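Serine protease pet (Escherichia coli, PDB 4OM9) acts as a secreted serine protease autotransporter and enterotoxin of enteroaggregative Escherichia coli, probably cleaving the host cytoskeletal protein alpha-fodrin. Local coordinates at residues I721-E733 and T742-K754. Residues are numbered along the deposited sequence; the frame is centred on the assembly and turned at random.
Sequences ITPSMFYAAGGYE and TAKNQASVTGDIK
Y727 packs against A747 and V749 where two successive coils of the passenger domain's right-handed parallel beta-helix stack. Strands 725-729 and 747-750 run parallel, their axes 4.7 Å apart at closest approach and 15° askew. The hydrogen bonds S748 N to M725 O, Y727 N to S748 O, T750 N to Y727 O (2.7 Å) and A729 N to T750 O fix the register; in the last, A729 N sits 41° out of the T750 carbonyl plane. On the buried side of these strands, A747 CB sits in plane at the edge of the Y727 ring, 4.0 Å from Y727 CE2, while V749 CG2 approaches Y727 CD2 obliquely. The ring's hydroxyl, Y727 OH, hydrogen-bonds T712 O of strand 708-712. On the other face, F726 turns its ring edge toward S748 CB.

Across the type I turn A729 to Y732 the register shifts by two residues; the hydrogen bonds E733 N to D752 O and K754 N to E733 O then resume the pairing. G751, with no side chain, lets its CA come within 3.6 Å of A729 O in a CA-H...O contact. E733 CG meets I753 CB, with the two side chains crossing. Beyond them, the Y732 ring lies over D752, and D752 CB makes a CH-pi contact 3.6 Å from the Y732 ring centroid, 19° off the normal.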
# COMPACT_ATOMS: atom_id res chain seq x y z
N ILE A 721 -27.54 16.19 1.81
CA ILE A 721 -28.60 15.43 2.48
C ILE A 721 -28.13 14.42 3.56
O ILE A 721 -27.09 13.78 3.41
CB ILE A 721 -29.45 14.67 1.42
CG1 ILE A 721 -30.50 15.59 0.79
CG2 ILE A 721 -30.10 13.41 1.99
CD1 ILE A 721 -29.96 16.55 -0.26
N THR A 722 -28.89 14.31 4.65
CA THR A 722 -28.61 13.31 5.69
C THR A 722 -29.86 12.61 6.24
O THR A 722 -30.76 13.27 6.75
CB THR A 722 -27.89 13.95 6.90
OG1 THR A 722 -28.76 14.89 7.53
CG2 THR A 722 -26.61 14.67 6.47
N PRO A 723 -29.94 11.28 6.10
CA PRO A 723 -30.92 10.51 6.88
C PRO A 723 -30.31 9.95 8.18
O PRO A 723 -29.09 9.83 8.29
CB PRO A 723 -31.31 9.38 5.92
CG PRO A 723 -30.09 9.15 5.12
CD PRO A 723 -29.47 10.52 4.93
N SER A 724 -31.17 9.61 9.13
CA SER A 724 -30.75 9.26 10.49
C SER A 724 -30.55 7.76 10.68
O SER A 724 -30.73 6.99 9.74
CB SER A 724 -31.78 9.77 11.49
OG SER A 724 -31.99 8.82 12.53
N MET A 725 -30.17 7.36 11.89
CA MET A 725 -30.03 5.94 12.25
C MET A 725 -29.85 5.71 13.77
O MET A 725 -29.89 6.65 14.55
CB MET A 725 -28.87 5.31 11.47
CG MET A 725 -27.71 6.23 11.13
SD MET A 725 -26.56 6.42 12.49
CE MET A 725 -27.31 7.75 13.43
N PHE A 726 -29.66 4.45 14.19
CA PHE A 726 -29.60 4.13 15.62
C PHE A 726 -28.27 3.55 16.11
O PHE A 726 -27.54 2.92 15.36
CB PHE A 726 -30.69 3.11 16.01
CG PHE A 726 -31.98 3.26 15.25
CD1 PHE A 726 -32.64 4.48 15.21
CD2 PHE A 726 -32.54 2.17 14.61
CE1 PHE A 726 -33.83 4.60 14.52
CE2 PHE A 726 -33.73 2.28 13.92
CZ PHE A 726 -34.37 3.50 13.88
N TYR A 727 -27.99 3.74 17.39
CA TYR A 727 -26.88 3.06 18.04
C TYR A 727 -27.33 2.45 19.36
O TYR A 727 -27.56 3.16 20.33
CB TYR A 727 -25.72 4.01 18.30
CG TYR A 727 -25.22 4.73 17.08
CD1 TYR A 727 -24.31 4.13 16.21
CD2 TYR A 727 -25.65 6.02 16.79
CE1 TYR A 727 -23.85 4.79 15.09
CE2 TYR A 727 -25.20 6.69 15.69
CZ TYR A 727 -24.30 6.07 14.84
OH TYR A 727 -23.86 6.75 13.72
N ALA A 728 -27.46 1.13 19.38
CA ALA A 728 -27.77 0.42 20.62
C ALA A 728 -26.54 -0.34 21.10
O ALA A 728 -25.86 -1.00 20.31
CB ALA A 728 -28.94 -0.53 20.43
N ALA A 729 -26.26 -0.23 22.39
CA ALA A 729 -25.26 -1.07 23.04
C ALA A 729 -25.83 -1.60 24.35
O ALA A 729 -25.80 -0.91 25.37
CB ALA A 729 -23.98 -0.30 23.28
N GLY A 730 -26.36 -2.82 24.31
CA GLY A 730 -27.00 -3.43 25.45
C GLY A 730 -26.12 -3.46 26.68
O GLY A 730 -26.60 -3.31 27.81
N GLY A 731 -24.82 -3.65 26.47
CA GLY A 731 -23.86 -3.75 27.56
C GLY A 731 -23.28 -2.39 27.93
O GLY A 731 -22.35 -2.30 28.74
N TYR A 732 -23.85 -1.35 27.32
CA TYR A 732 -23.48 0.04 27.57
C TYR A 732 -22.14 0.37 26.91
O TYR A 732 -21.48 -0.50 26.34
CB TYR A 732 -23.40 0.37 29.08
CG TYR A 732 -24.43 -0.25 30.02
CD1 TYR A 732 -25.66 -0.72 29.55
CD2 TYR A 732 -24.17 -0.36 31.38
CE1 TYR A 732 -26.58 -1.29 30.42
CE2 TYR A 732 -25.09 -0.92 32.25
CZ TYR A 732 -26.29 -1.38 31.76
OH TYR A 732 -27.21 -1.94 32.63
N GLU A 733 -21.76 1.64 26.97
CA GLU A 733 -20.43 2.06 26.58
C GLU A 733 -19.67 2.57 27.79
O GLU A 733 -20.25 3.15 28.71
CB GLU A 733 -20.46 3.12 25.48
CG GLU A 733 -21.71 3.95 25.43
CD GLU A 733 -22.62 3.59 24.28
OE1 GLU A 733 -22.11 3.17 23.20
OE2 GLU A 733 -23.86 3.73 24.45
N THR A 742 -18.67 11.41 21.13
CA THR A 742 -19.50 12.39 20.48
C THR A 742 -20.68 11.77 19.72
O THR A 742 -20.51 10.87 18.90
CB THR A 742 -18.67 13.26 19.50
OG1 THR A 742 -17.62 13.92 20.22
CG2 THR A 742 -19.53 14.31 18.80
N ALA A 743 -21.88 12.27 20.00
CA ALA A 743 -23.06 11.90 19.24
C ALA A 743 -23.70 13.16 18.69
O ALA A 743 -23.84 14.15 19.41
CB ALA A 743 -24.04 11.12 20.09
N LYS A 744 -24.08 13.13 17.42
CA LYS A 744 -24.58 14.32 16.74
C LYS A 744 -25.22 14.00 15.40
O LYS A 744 -25.12 12.87 14.91
CB LYS A 744 -23.44 15.32 16.52
CG LYS A 744 -22.42 14.86 15.50
CD LYS A 744 -21.21 15.78 15.46
CE LYS A 744 -20.16 15.27 14.48
NZ LYS A 744 -19.02 16.22 14.31
N ASN A 745 -25.88 14.99 14.81
CA ASN A 745 -26.43 14.89 13.46
C ASN A 745 -27.38 13.72 13.25
O ASN A 745 -27.05 12.77 12.55
CB ASN A 745 -25.31 14.81 12.43
CG ASN A 745 -24.84 16.17 11.97
OD1 ASN A 745 -24.01 16.82 12.61
ND2 ASN A 745 -25.38 16.63 10.84
N GLN A 746 -28.56 13.80 13.86
CA GLN A 746 -29.60 12.79 13.70
C GLN A 746 -29.11 11.41 14.13
O GLN A 746 -29.22 10.42 13.39
CB GLN A 746 -30.13 12.78 12.27
CG GLN A 746 -31.02 13.98 11.97
CD GLN A 746 -31.36 14.12 10.51
OE1 GLN A 746 -30.89 13.36 9.67
NE2 GLN A 746 -32.20 15.10 10.19
N ALA A 747 -28.56 11.37 15.33
CA ALA A 747 -28.12 10.14 15.97
C ALA A 747 -29.02 9.81 17.15
O ALA A 747 -29.26 10.65 18.01
CB ALA A 747 -26.68 10.29 16.44
N SER A 748 -29.53 8.58 17.19
CA SER A 748 -30.32 8.12 18.32
C SER A 748 -29.58 7.02 19.07
O SER A 748 -29.45 5.91 18.58
CB SER A 748 -31.69 7.63 17.85
OG SER A 748 -32.42 7.08 18.92
N VAL A 749 -29.10 7.33 20.27
CA VAL A 749 -28.16 6.47 20.98
C VAL A 749 -28.76 5.85 22.24
O VAL A 749 -29.14 6.56 23.17
CB VAL A 749 -26.91 7.26 21.40
CG1 VAL A 749 -25.90 6.36 22.09
CG2 VAL A 749 -26.30 7.94 20.19
N THR A 750 -28.84 4.53 22.26
CA THR A 750 -29.38 3.82 23.42
C THR A 750 -28.26 3.06 24.12
O THR A 750 -27.30 2.62 23.49
CB THR A 750 -30.52 2.84 22.99
OG1 THR A 750 -31.57 3.57 22.35
CG2 THR A 750 -31.11 2.10 24.19
N GLY A 751 -28.35 2.94 25.44
CA GLY A 751 -27.39 2.17 26.21
C GLY A 751 -26.60 3.06 27.14
O GLY A 751 -26.12 4.12 26.73
N ASP A 752 -26.45 2.63 28.39
CA ASP A 752 -25.85 3.46 29.43
C ASP A 752 -24.42 3.83 29.09
O ASP A 752 -23.77 3.17 28.29
CB ASP A 752 -25.90 2.74 30.79
CG ASP A 752 -27.30 2.34 31.19
OD1 ASP A 752 -28.26 3.07 30.85
OD2 ASP A 752 -27.46 1.30 31.86
N ILE A 753 -23.93 4.91 29.68
CA ILE A 753 -22.53 5.26 29.50
C ILE A 753 -21.89 5.56 30.85
O ILE A 753 -22.36 6.41 31.61
CB ILE A 753 -22.33 6.44 28.53
CG1 ILE A 753 -20.94 7.05 28.72
CG2 ILE A 753 -23.38 7.49 28.74
CD1 ILE A 753 -20.61 8.12 27.70
N LYS A 754 -20.82 4.84 31.15
CA LYS A 754 -20.13 4.97 32.41
C LYS A 754 -18.67 5.30 32.15
O LYS A 754 -18.14 5.01 31.08
CB LYS A 754 -20.25 3.68 33.22
CG LYS A 754 -19.44 2.55 32.69
CD LYS A 754 -19.42 1.38 33.65
CE LYS A 754 -18.59 0.24 33.06
NZ LYS A 754 -18.31 -0.81 34.07